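Local coordinates for maltose/maltodextrin-binding protein (Thermus thermophilus, PDB 2GH9), which binds maltotriose and related malto-oligosaccharides as a periplasmic binding protein, probably delivering them to a membrane transporter, at residues I3-F9 and A55-T61; A89-A95 and P307-V313; F147-I153 and L208-D214. All coordinates share one frame; numbering follows the deposited sequence.

Contact 1 (I3-F9 and A55-T61); sequences ITVWTHF and AADLVVT. With GLC (alpha-D-glucopyranose), chain B.
A55 and A56 lie against the indole of W6 where two parallel strands, 3-7 and 58-63, come together in the mixed sheet of one lobe of this periplasmic-binding-protein fold. A56 CB stands over the face of the five-membered ring, 3.5 Å from its centroid and 9° off the normal, a CH-pi contact; A55 CB meets the far end of the indole at CH2. D57 comes next. Its OD2 takes the backbone N of T4 at 2.9 Å through the anti lone pair, while OD1 is bonded to S277 OG. With L58 the ladder proper begins: L58 N donates to T4 O, L58 O accepts from W6 N, and V60 N gives to W6 O. L58 CD2 rests on V5 CG2 at 3.8 Å, and V60 CG2 packs on V5 CG1 at 3.6 Å, with L17 and F286 of two helices lying against these side chains. At V60 the chain turns a corner, and its O receives T7 OG1 at 2.6 Å. That hydroxyl, anti to its own backbone N (chi1 -172°), also accepts from F9 N in an ST turn, so one oxygen ties strand to loop. Beyond a cis peptide sits T61, whose O takes a weak bond from H8 NE2 at the imidazole edge. Across the same ring, H8 ND1 meets glucose O2 at 2.8 Å, with an angle of 151°.

Contact 2 (A89-A95 and P307-V313); sequences ADLQGVA and PVSKSAV
D90 spreads its carboxylate over the start of helix 310-315, meeting S309 with one oxygen and S311 with the other. OD1 accepts from S311 N at 2.9 Å through its syn lone pair, a fairly straight bond at 159°. OD2 takes the hydroxyl OG of S309, modelled at 2.4 Å, so short that the exact length is doubtful. A chi1 of 171° carries the D90 carboxylate away from its own backbone N and out to these partners. At this N-terminus the carboxylate is probably stabilised by the helix dipole. The backbones meet as well: K310 N donates to D90 O at 2.7 Å and Q92 N to V308 O at 2.9 Å, one on each side of a single bridge between L91 and S309. K310 then runs extended beside D90 O, and its NZ ends in a weak bond to A89 O. Q92 crosses V308 at about a right angle, its OE1 linked through a water to P307 O. Beside Q92, A95 CB presses on V308 CB at 3.6 Å.

One shell out, S309 is the N-cap of helix 310-315: its OG accepts from A312 N at 3.1 Å, and the same hydroxyl donates to D90. V308 is bonded through its backbone to A110, and P109 of strand 104-113 touches L91, A95 and V308, while helix 293-302 lies against P307, S309 and A312 through L296 and V297.

Contact 3 (F147-I153 and L208-D214); sequences FGFLYNI and LVPEGVD
V209 and I153 reach toward each other tip to tip, because each sends a branch away from its backbone N: CG1 of V209 at chi1 -170° and CG1 of I153 at chi1 -173°, bringing V209 CG1 and I153 CD1 to 3.8 Å. The other branch of V209, CG2, sits at the edge of the Y151 ring, 4.1 Å from CD1, and also meets F149 CD2 obliquely. L150 points to the other side of its strand, where CD2 meets P210 CD and V213 CG1 at the two ends of a type II turn, P210 to V213. This joins the edge strand 149-150 of the four-stranded sheet to the loop between helices 189-204 and 215-224. Y151 OH is satisfied by N159.

Two waters link polar atoms across the gap. One accepts from F149 N and donates to L208 O at 2.9 Å; the other donates to V213 O at 2.7 Å and to N152 OD1. F149 O and L208 O, both acceptors, come within 3.1 Å without bonding. The two segments therefore adhere through branched aliphatic groups and aromatic rings, with solvent molecules supplying the polar links that the backbones do not make directly.

Contacts 1 and 2 belong to one lobe: strands 3-7, 58-63, 104-113 and 306-307 are all part of its mixed sheet, and the two contact centres lie 23 Å apart. Contact 3 sits in the other lobe, on the four-stranded sheet, with its centre 32 Å from contact 1 and 35 Å from contact 2. The bound sugar lies between. Contact 1 touches it directly through H8. In contact 3 the side chain of N152 is about 5 Å from a bound glucose. In contact 2 that of V308 is about 12 Å from one. Along the chain, contact 3 is nested inside the loop closed by contact 2, as expected where the chain crosses between lobes.

Contact 1 (I3-F9 and A55-T61)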
loop_
_atom_site.group_PDB
_atom_site.type_symbol
_atom_site.label_atom_id
_atom_site.label_comp_id
_atom_site.label_asym_id
_atom_site.label_seq_id
_atom_site.Cartn_x
_atom_site.Cartn_y
_atom_site.Cartn_z
ATOM N N ILE A 3 -14.375 -22.650 6.491
ATOM C CA ILE A 3 -13.168 -22.099 5.862
ATOM C C ILE A 3 -12.590 -21.000 6.743
ATOM O O ILE A 3 -13.317 -20.390 7.511
ATOM C CB ILE A 3 -13.425 -21.561 4.449
ATOM C CG1 ILE A 3 -14.619 -20.594 4.436
ATOM C CG2 ILE A 3 -13.619 -22.732 3.469
ATOM C CD1 ILE A 3 -14.687 -19.758 3.218
ATOM N N THR A 4 -11.281 -20.765 6.633
ATOM C CA THR A 4 -10.627 -19.716 7.411
ATOM C C THR A 4 -10.052 -18.642 6.494
ATOM O O THR A 4 -9.580 -18.926 5.387
ATOM C CB THR A 4 -9.553 -20.271 8.360
ATOM O OG1 THR A 4 -8.444 -20.761 7.607
ATOM C CG2 THR A 4 -10.134 -21.415 9.220
ATOM N N VAL A 5 -10.152 -17.401 6.970
ATOM C CA VAL A 5 -9.665 -16.210 6.271
ATOM C C VAL A 5 -8.618 -15.539 7.144
ATOM O O VAL A 5 -8.899 -15.220 8.276
ATOM C CB VAL A 5 -10.805 -15.193 6.021
ATOM C CG1 VAL A 5 -10.300 -13.929 5.257
ATOM C CG2 VAL A 5 -11.924 -15.854 5.267
ATOM N N TRP A 6 -7.412 -15.357 6.611
ATOM C CA TRP A 6 -6.431 -14.455 7.226
ATOM C C TRP A 6 -6.637 -13.050 6.709
ATOM O O TRP A 6 -6.791 -12.860 5.493
ATOM C CB TRP A 6 -5.013 -14.903 6.907
ATOM C CG TRP A 6 -4.581 -16.081 7.692
ATOM C CD1 TRP A 6 -5.238 -16.661 8.740
ATOM C CD2 TRP A 6 -3.373 -16.814 7.515
ATOM N NE1 TRP A 6 -4.527 -17.734 9.204
ATOM C CE2 TRP A 6 -3.366 -17.841 8.482
ATOM C CE3 TRP A 6 -2.299 -16.716 6.615
ATOM C CZ2 TRP A 6 -2.318 -18.758 8.590
ATOM C CZ3 TRP A 6 -1.263 -17.624 6.721
ATOM C CH2 TRP A 6 -1.280 -18.640 7.707
ATOM N N THR A 7 -6.658 -12.075 7.620
ATOM C CA THR A 7 -6.780 -10.664 7.226
ATOM C C THR A 7 -5.907 -9.736 8.069
ATOM O O THR A 7 -5.696 -9.985 9.251
ATOM C CB THR A 7 -8.260 -10.178 7.326
ATOM O OG1 THR A 7 -8.367 -8.875 6.767
ATOM C CG2 THR A 7 -8.751 -10.164 8.764
ATOM N N HIS A 8 -5.442 -8.657 7.449
ATOM C CA HIS A 8 -4.709 -7.578 8.135
ATOM C C HIS A 8 -5.607 -6.376 8.433
ATOM O O HIS A 8 -5.148 -5.321 8.911
ATOM C CB HIS A 8 -3.484 -7.124 7.334
ATOM C CG HIS A 8 -3.764 -6.749 5.906
ATOM N ND1 HIS A 8 -4.061 -5.460 5.513
ATOM C CD2 HIS A 8 -3.712 -7.484 4.764
ATOM C CE1 HIS A 8 -4.224 -5.426 4.201
ATOM N NE2 HIS A 8 -3.992 -6.636 3.719
ATOM N N PHE A 9 -6.897 -6.541 8.166
ATOM C CA PHE A 9 -7.843 -5.480 8.385
ATOM C C PHE A 9 -8.100 -5.284 9.886
ATOM O O PHE A 9 -8.066 -6.233 10.683
ATOM C CB PHE A 9 -9.191 -5.780 7.701
ATOM C CG PHE A 9 -9.135 -5.879 6.205
ATOM C CD1 PHE A 9 -8.015 -5.489 5.479
ATOM C CD2 PHE A 9 -10.230 -6.369 5.512
ATOM C CE1 PHE A 9 -7.988 -5.590 4.114
ATOM C CE2 PHE A 9 -10.215 -6.471 4.147
ATOM C CZ PHE A 9 -9.099 -6.066 3.441
ATOM N N ALA A 55 -1.864 -23.071 6.445
ATOM C CA ALA A 55 -2.363 -21.712 6.132
ATOM C C ALA A 55 -3.889 -21.665 5.921
ATOM O O ALA A 55 -4.538 -22.695 5.690
ATOM C CB ALA A 55 -1.637 -21.127 4.920
ATOM N N ALA A 56 -4.446 -20.455 6.005
ATOM C CA ALA A 56 -5.871 -20.220 5.778
ATOM C C ALA A 56 -6.305 -20.538 4.356
ATOM O O ALA A 56 -5.488 -20.590 3.434
ATOM C CB ALA A 56 -6.237 -18.751 6.096
ATOM N N ASP A 57 -7.613 -20.721 4.190
ATOM C CA ASP A 57 -8.202 -21.041 2.896
ATOM C C ASP A 57 -8.160 -19.860 1.948
ATOM O O ASP A 57 -8.142 -20.048 0.745
ATOM C CB ASP A 57 -9.648 -21.520 3.088
ATOM C CG ASP A 57 -9.710 -22.842 3.831
ATOM O OD1 ASP A 57 -9.287 -23.845 3.240
ATOM O OD2 ASP A 57 -10.116 -22.876 5.002
ATOM N N LEU A 58 -8.178 -18.645 2.492
ATOM C CA LEU A 58 -8.014 -17.448 1.681
ATOM C C LEU A 58 -7.380 -16.301 2.471
ATOM O O LEU A 58 -7.300 -16.335 3.702
ATOM C CB LEU A 58 -9.334 -17.009 1.003
ATOM C CG LEU A 58 -10.663 -16.762 1.712
ATOM C CD1 LEU A 58 -11.644 -16.053 0.783
ATOM C CD2 LEU A 58 -11.250 -18.066 2.199
ATOM N N VAL A 59 -6.851 -15.321 1.736
ATOM C CA VAL A 59 -6.317 -14.102 2.357
ATOM C C VAL A 59 -7.103 -12.966 1.760
ATOM O O VAL A 59 -7.156 -12.828 0.537
ATOM C CB VAL A 59 -4.812 -13.870 2.110
ATOM C CG1 VAL A 59 -4.307 -12.677 2.972
ATOM C CG2 VAL A 59 -4.000 -15.101 2.437
ATOM N N VAL A 60 -7.776 -12.219 2.631
ATOM C CA VAL A 60 -8.502 -10.998 2.290
ATOM C C VAL A 60 -7.855 -9.837 3.065
ATOM O O VAL A 60 -8.146 -9.655 4.256
ATOM C CB VAL A 60 -9.962 -11.122 2.705
ATOM C CG1 VAL A 60 -10.722 -9.851 2.349
ATOM C CG2 VAL A 60 -10.618 -12.360 2.046
ATOM N N THR A 61 -6.982 -9.029 2.462
ATOM C CA THR A 61 -6.469 -9.115 1.102
ATOM C C THR A 61 -4.937 -9.108 1.147
ATOM O O THR A 61 -4.328 -8.816 2.189
ATOM C CB THR A 61 -6.918 -7.891 0.277
ATOM O OG1 THR A 61 -6.759 -6.692 1.068
ATOM C CG2 THR A 61 -8.403 -8.053 -0.174
HETATM C C1 GLC B . -2.522 -2.319 7.825
HETATM C C2 GLC B . -3.279 -2.007 6.536
HETATM C C3 GLC B . -2.353 -2.174 5.348
HETATM C C4 GLC B . -1.127 -1.265 5.523
HETATM C C5 GLC B . -0.383 -1.583 6.830
HETATM C C6 GLC B . 0.740 -0.562 7.101
HETATM O O1 GLC B . -2.240 -3.716 7.851
HETATM O O2 GLC B . -4.455 -2.838 6.416
HETATM O O3 GLC B . -3.021 -1.893 4.107
HETATM O O4 GLC B . -0.197 -1.552 4.493
HETATM O O5 GLC B . -1.308 -1.563 7.915
HETATM O O6 GLC B . 1.402 -0.818 8.355
#

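Contact 2 (A89-A95 and P307-V313)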
loop_
_atom_site.group_PDB
_atom_site.type_symbol
_atom_site.label_atom_id
_atom_site.label_comp_id
_atom_site.label_asym_id
_atom_site.label_seq_id
_atom_site.Cartn_x
_atom_site.Cartn_y
_atom_site.Cartn_z
ATOM N N ALA A 89 -14.163 -7.918 -17.493
ATOM C CA ALA A 89 -14.334 -6.692 -18.303
ATOM C C ALA A 89 -14.588 -5.440 -17.476
ATOM O O ALA A 89 -14.249 -4.320 -17.897
ATOM C CB ALA A 89 -15.492 -6.869 -19.340
ATOM N N ASP A 90 -15.221 -5.613 -16.320
ATOM C CA ASP A 90 -15.533 -4.472 -15.467
ATOM C C ASP A 90 -14.332 -4.008 -14.612
ATOM O O ASP A 90 -14.367 -2.932 -14.023
ATOM C CB ASP A 90 -16.726 -4.799 -14.573
ATOM C CG ASP A 90 -16.964 -3.751 -13.535
ATOM O OD1 ASP A 90 -17.279 -2.602 -13.922
ATOM O OD2 ASP A 90 -16.832 -4.069 -12.320
ATOM N N LEU A 91 -13.288 -4.819 -14.556
ATOM C CA LEU A 91 -12.080 -4.473 -13.787
ATOM C C LEU A 91 -11.165 -3.509 -14.549
ATOM O O LEU A 91 -10.970 -3.635 -15.761
ATOM C CB LEU A 91 -11.274 -5.732 -13.438
ATOM C CG LEU A 91 -11.933 -6.863 -12.636
ATOM C CD1 LEU A 91 -10.978 -8.051 -12.520
ATOM C CD2 LEU A 91 -12.371 -6.409 -11.261
ATOM N N GLN A 92 -10.588 -2.556 -13.824
ATOM C CA GLN A 92 -9.552 -1.690 -14.366
ATOM C C GLN A 92 -8.352 -2.520 -14.834
ATOM O O GLN A 92 -7.886 -3.421 -14.133
ATOM C CB GLN A 92 -9.098 -0.695 -13.297
ATOM C CG GLN A 92 -10.130 0.343 -12.923
ATOM C CD GLN A 92 -9.774 1.121 -11.670
ATOM O OE1 GLN A 92 -8.903 0.712 -10.884
ATOM N NE2 GLN A 92 -10.458 2.257 -11.468
ATOM N N GLY A 93 -7.858 -2.208 -16.024
ATOM C CA GLY A 93 -6.681 -2.862 -16.586
ATOM C C GLY A 93 -5.470 -3.033 -15.672
ATOM O O GLY A 93 -4.848 -4.071 -15.668
ATOM N N VAL A 94 -5.102 -1.998 -14.930
ATOM C CA VAL A 94 -3.923 -2.086 -14.056
ATOM C C VAL A 94 -4.140 -3.097 -12.924
ATOM O O VAL A 94 -3.202 -3.727 -12.465
ATOM C CB VAL A 94 -3.550 -0.715 -13.429
ATOM C CG1 VAL A 94 -3.134 0.296 -14.514
ATOM C CG2 VAL A 94 -4.701 -0.186 -12.634
ATOM N N ALA A 95 -5.380 -3.224 -12.461
ATOM C CA ALA A 95 -5.712 -4.168 -11.386
ATOM C C ALA A 95 -5.638 -5.609 -11.867
ATOM O O ALA A 95 -5.162 -6.491 -11.140
ATOM C CB ALA A 95 -7.094 -3.863 -10.826
ATOM N N PRO A 307 -12.481 1.066 -5.027
ATOM C CA PRO A 307 -12.809 -0.095 -5.892
ATOM C C PRO A 307 -12.024 -0.153 -7.202
ATOM O O PRO A 307 -11.758 0.882 -7.814
ATOM C CB PRO A 307 -14.304 0.094 -6.180
ATOM C CG PRO A 307 -14.805 0.802 -4.959
ATOM C CD PRO A 307 -13.696 1.770 -4.593
ATOM N N VAL A 308 -11.624 -1.353 -7.614
ATOM C CA VAL A 308 -11.022 -1.532 -8.933
ATOM C C VAL A 308 -12.097 -1.887 -10.000
ATOM O O VAL A 308 -11.774 -2.091 -11.174
ATOM C CB VAL A 308 -9.892 -2.575 -8.922
ATOM C CG1 VAL A 308 -8.744 -2.095 -7.990
ATOM C CG2 VAL A 308 -10.413 -3.915 -8.499
ATOM N N SER A 309 -13.355 -1.967 -9.570
ATOM C CA SER A 309 -14.485 -2.100 -10.498
ATOM C C SER A 309 -14.756 -0.750 -11.164
ATOM O O SER A 309 -15.114 0.209 -10.493
ATOM C CB SER A 309 -15.731 -2.586 -9.750
ATOM O OG SER A 309 -16.920 -2.440 -10.509
ATOM N N LYS A 310 -14.584 -0.681 -12.486
ATOM C CA LYS A 310 -14.974 0.521 -13.245
ATOM C C LYS A 310 -16.366 1.005 -12.853
ATOM O O LYS A 310 -16.568 2.170 -12.512
ATOM C CB LYS A 310 -14.974 0.249 -14.744
ATOM C CG LYS A 310 -13.616 0.032 -15.376
ATOM C CD LYS A 310 -13.796 -0.126 -16.879
ATOM C CE LYS A 310 -12.711 -0.972 -17.528
ATOM N NZ LYS A 310 -13.065 -1.398 -18.936
ATOM N N SER A 311 -17.319 0.081 -12.921
ATOM C CA SER A 311 -18.720 0.308 -12.533
ATOM C C SER A 311 -18.861 0.942 -11.135
ATOM O O SER A 311 -19.477 2.010 -10.977
ATOM C CB SER A 311 -19.455 -1.048 -12.603
ATOM O OG SER A 311 -20.720 -1.035 -11.975
ATOM N N ALA A 312 -18.294 0.275 -10.124
ATOM C CA ALA A 312 -18.360 0.749 -8.745
ATOM C C ALA A 312 -17.663 2.106 -8.551
ATOM O O ALA A 312 -18.147 2.944 -7.796
ATOM C CB ALA A 312 -17.776 -0.309 -7.796
ATOM N N VAL A 313 -16.548 2.332 -9.246
ATOM C CA VAL A 313 -15.828 3.614 -9.162
ATOM C C VAL A 313 -16.658 4.813 -9.671
ATOM O O VAL A 313 -16.711 5.861 -9.011
ATOM C CB VAL A 313 -14.464 3.571 -9.928
ATOM C CG1 VAL A 313 -14.201 4.863 -10.666
ATOM C CG2 VAL A 313 -13.332 3.282 -8.974
HETATM O O HOH W 1 -9.570 2.478 -8.438
#

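Contact 3 (F147-I153 and L208-D214)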
loop_
_atom_site.group_PDB
_atom_site.type_symbol
_atom_site.label_atom_id
_atom_site.label_comp_id
_atom_site.label_asym_id
_atom_site.label_seq_id
_atom_site.Cartn_x
_atom_site.Cartn_y
_atom_site.Cartn_z
ATOM N N PHE A 147 1.794 18.331 16.394
ATOM C CA PHE A 147 2.713 18.089 15.284
ATOM C C PHE A 147 2.119 18.603 13.983
ATOM O O PHE A 147 0.916 18.467 13.741
ATOM C CB PHE A 147 3.021 16.599 15.169
ATOM C CG PHE A 147 3.794 16.045 16.333
ATOM C CD1 PHE A 147 5.186 16.076 16.337
ATOM C CD2 PHE A 147 3.134 15.483 17.423
ATOM C CE1 PHE A 147 5.910 15.559 17.410
ATOM C CE2 PHE A 147 3.853 14.969 18.501
ATOM C CZ PHE A 147 5.245 15.004 18.486
ATOM N N GLY A 148 2.953 19.217 13.151
ATOM C CA GLY A 148 2.489 19.688 11.837
ATOM C C GLY A 148 2.501 18.577 10.789
ATOM O O GLY A 148 1.610 18.517 9.946
ATOM N N PHE A 149 3.535 17.731 10.837
ATOM C CA PHE A 149 3.702 16.629 9.900
ATOM C C PHE A 149 4.470 15.438 10.463
ATOM O O PHE A 149 5.585 15.567 10.983
ATOM C CB PHE A 149 4.381 17.099 8.613
ATOM C CG PHE A 149 4.672 15.988 7.660
ATOM C CD1 PHE A 149 3.628 15.302 7.034
ATOM C CD2 PHE A 149 5.977 15.611 7.378
ATOM C CE1 PHE A 149 3.895 14.271 6.174
ATOM C CE2 PHE A 149 6.238 14.578 6.494
ATOM C CZ PHE A 149 5.195 13.913 5.901
ATOM N N LEU A 150 3.865 14.257 10.326
ATOM C CA LEU A 150 4.464 13.026 10.748
ATOM C C LEU A 150 4.128 11.939 9.729
ATOM O O LEU A 150 3.100 12.007 9.066
ATOM C CB LEU A 150 3.961 12.616 12.136
ATOM C CG LEU A 150 4.386 13.464 13.355
ATOM C CD1 LEU A 150 3.771 12.862 14.653
ATOM C CD2 LEU A 150 5.914 13.531 13.427
ATOM N N TYR A 151 5.013 10.960 9.623
ATOM C CA TYR A 151 4.776 9.776 8.781
ATOM C C TYR A 151 5.766 8.666 9.131
ATOM O O TYR A 151 6.747 8.900 9.847
ATOM C CB TYR A 151 4.828 10.134 7.269
ATOM C CG TYR A 151 6.207 10.164 6.638
ATOM C CD1 TYR A 151 7.137 11.129 7.007
ATOM C CD2 TYR A 151 6.570 9.254 5.639
ATOM C CE1 TYR A 151 8.389 11.168 6.448
ATOM C CE2 TYR A 151 7.843 9.283 5.063
ATOM C CZ TYR A 151 8.745 10.262 5.482
ATOM O OH TYR A 151 9.994 10.360 4.956
ATOM N N ASN A 152 5.505 7.468 8.611
ATOM C CA ASN A 152 6.389 6.321 8.801
ATOM C C ASN A 152 7.700 6.487 8.028
ATOM O O ASN A 152 7.922 5.866 7.003
ATOM C CB ASN A 152 5.650 5.026 8.416
ATOM C CG ASN A 152 6.349 3.784 8.887
ATOM O OD1 ASN A 152 7.387 3.836 9.566
ATOM N ND2 ASN A 152 5.770 2.625 8.535
ATOM N N ILE A 153 8.591 7.310 8.586
ATOM C CA ILE A 153 9.791 7.776 7.905
ATOM C C ILE A 153 10.788 6.697 7.496
ATOM O O ILE A 153 11.504 6.845 6.506
ATOM C CB ILE A 153 10.475 8.905 8.777
ATOM C CG1 ILE A 153 11.648 9.563 8.059
ATOM C CG2 ILE A 153 10.901 8.380 10.144
ATOM C CD1 ILE A 153 11.996 10.933 8.650
ATOM N N LEU A 208 10.904 18.080 11.310
ATOM C CA LEU A 208 9.488 17.729 11.217
ATOM C C LEU A 208 9.188 16.356 11.825
ATOM O O LEU A 208 8.171 16.185 12.525
ATOM C CB LEU A 208 9.004 17.798 9.753
ATOM C CG LEU A 208 8.890 19.193 9.127
ATOM C CD1 LEU A 208 8.300 19.132 7.720
ATOM C CD2 LEU A 208 8.043 20.099 9.996
ATOM N N VAL A 209 10.084 15.399 11.582
ATOM C CA VAL A 209 9.874 14.014 11.971
ATOM C C VAL A 209 11.008 13.543 12.879
ATOM O O VAL A 209 12.056 13.153 12.402
ATOM C CB VAL A 209 9.757 13.094 10.726
ATOM C CG1 VAL A 209 9.288 11.709 11.154
ATOM C CG2 VAL A 209 8.777 13.722 9.680
ATOM N N PRO A 210 10.798 13.598 14.202
ATOM C CA PRO A 210 11.858 13.169 15.124
ATOM C C PRO A 210 12.092 11.658 15.182
ATOM O O PRO A 210 11.399 10.867 14.531
ATOM C CB PRO A 210 11.380 13.691 16.486
ATOM C CG PRO A 210 9.886 13.829 16.353
ATOM C CD PRO A 210 9.605 14.113 14.904
ATOM N N GLU A 211 13.088 11.279 15.978
ATOM C CA GLU A 211 13.378 9.889 16.272
ATOM C C GLU A 211 12.137 9.164 16.832
ATOM O O GLU A 211 11.254 9.760 17.469
ATOM C CB GLU A 211 14.567 9.823 17.247
ATOM C CG GLU A 211 14.780 8.478 17.913
ATOM C CD GLU A 211 15.207 7.384 16.958
ATOM O OE1 GLU A 211 16.062 7.656 16.087
ATOM O OE2 GLU A 211 14.719 6.233 17.117
ATOM N N GLY A 212 12.049 7.875 16.533
ATOM C CA GLY A 212 11.003 7.032 17.087
ATOM C C GLY A 212 9.722 6.961 16.284
ATOM O O GLY A 212 8.882 6.105 16.547
ATOM N N VAL A 213 9.555 7.834 15.292
ATOM C CA VAL A 213 8.266 7.911 14.596
ATOM C C VAL A 213 8.113 6.782 13.567
ATOM O O VAL A 213 8.750 6.780 12.507
ATOM C CB VAL A 213 8.030 9.284 13.951
ATOM C CG1 VAL A 213 6.581 9.397 13.454
ATOM C CG2 VAL A 213 8.322 10.394 14.965
ATOM N N ASP A 214 7.243 5.832 13.903
ATOM C CA ASP A 214 6.908 4.726 13.027
ATOM C C ASP A 214 5.430 4.829 12.631
ATOM O O ASP A 214 4.762 5.810 12.946
ATOM C CB ASP A 214 7.253 3.384 13.702
ATOM C CG ASP A 214 6.548 3.175 15.015
ATOM O OD1 ASP A 214 5.639 3.959 15.374
ATOM O OD2 ASP A 214 6.939 2.211 15.723
HETATM O O HOH W 2 5.773 17.795 12.700
HETATM O O HOH W 3 9.921 4.952 10.955
#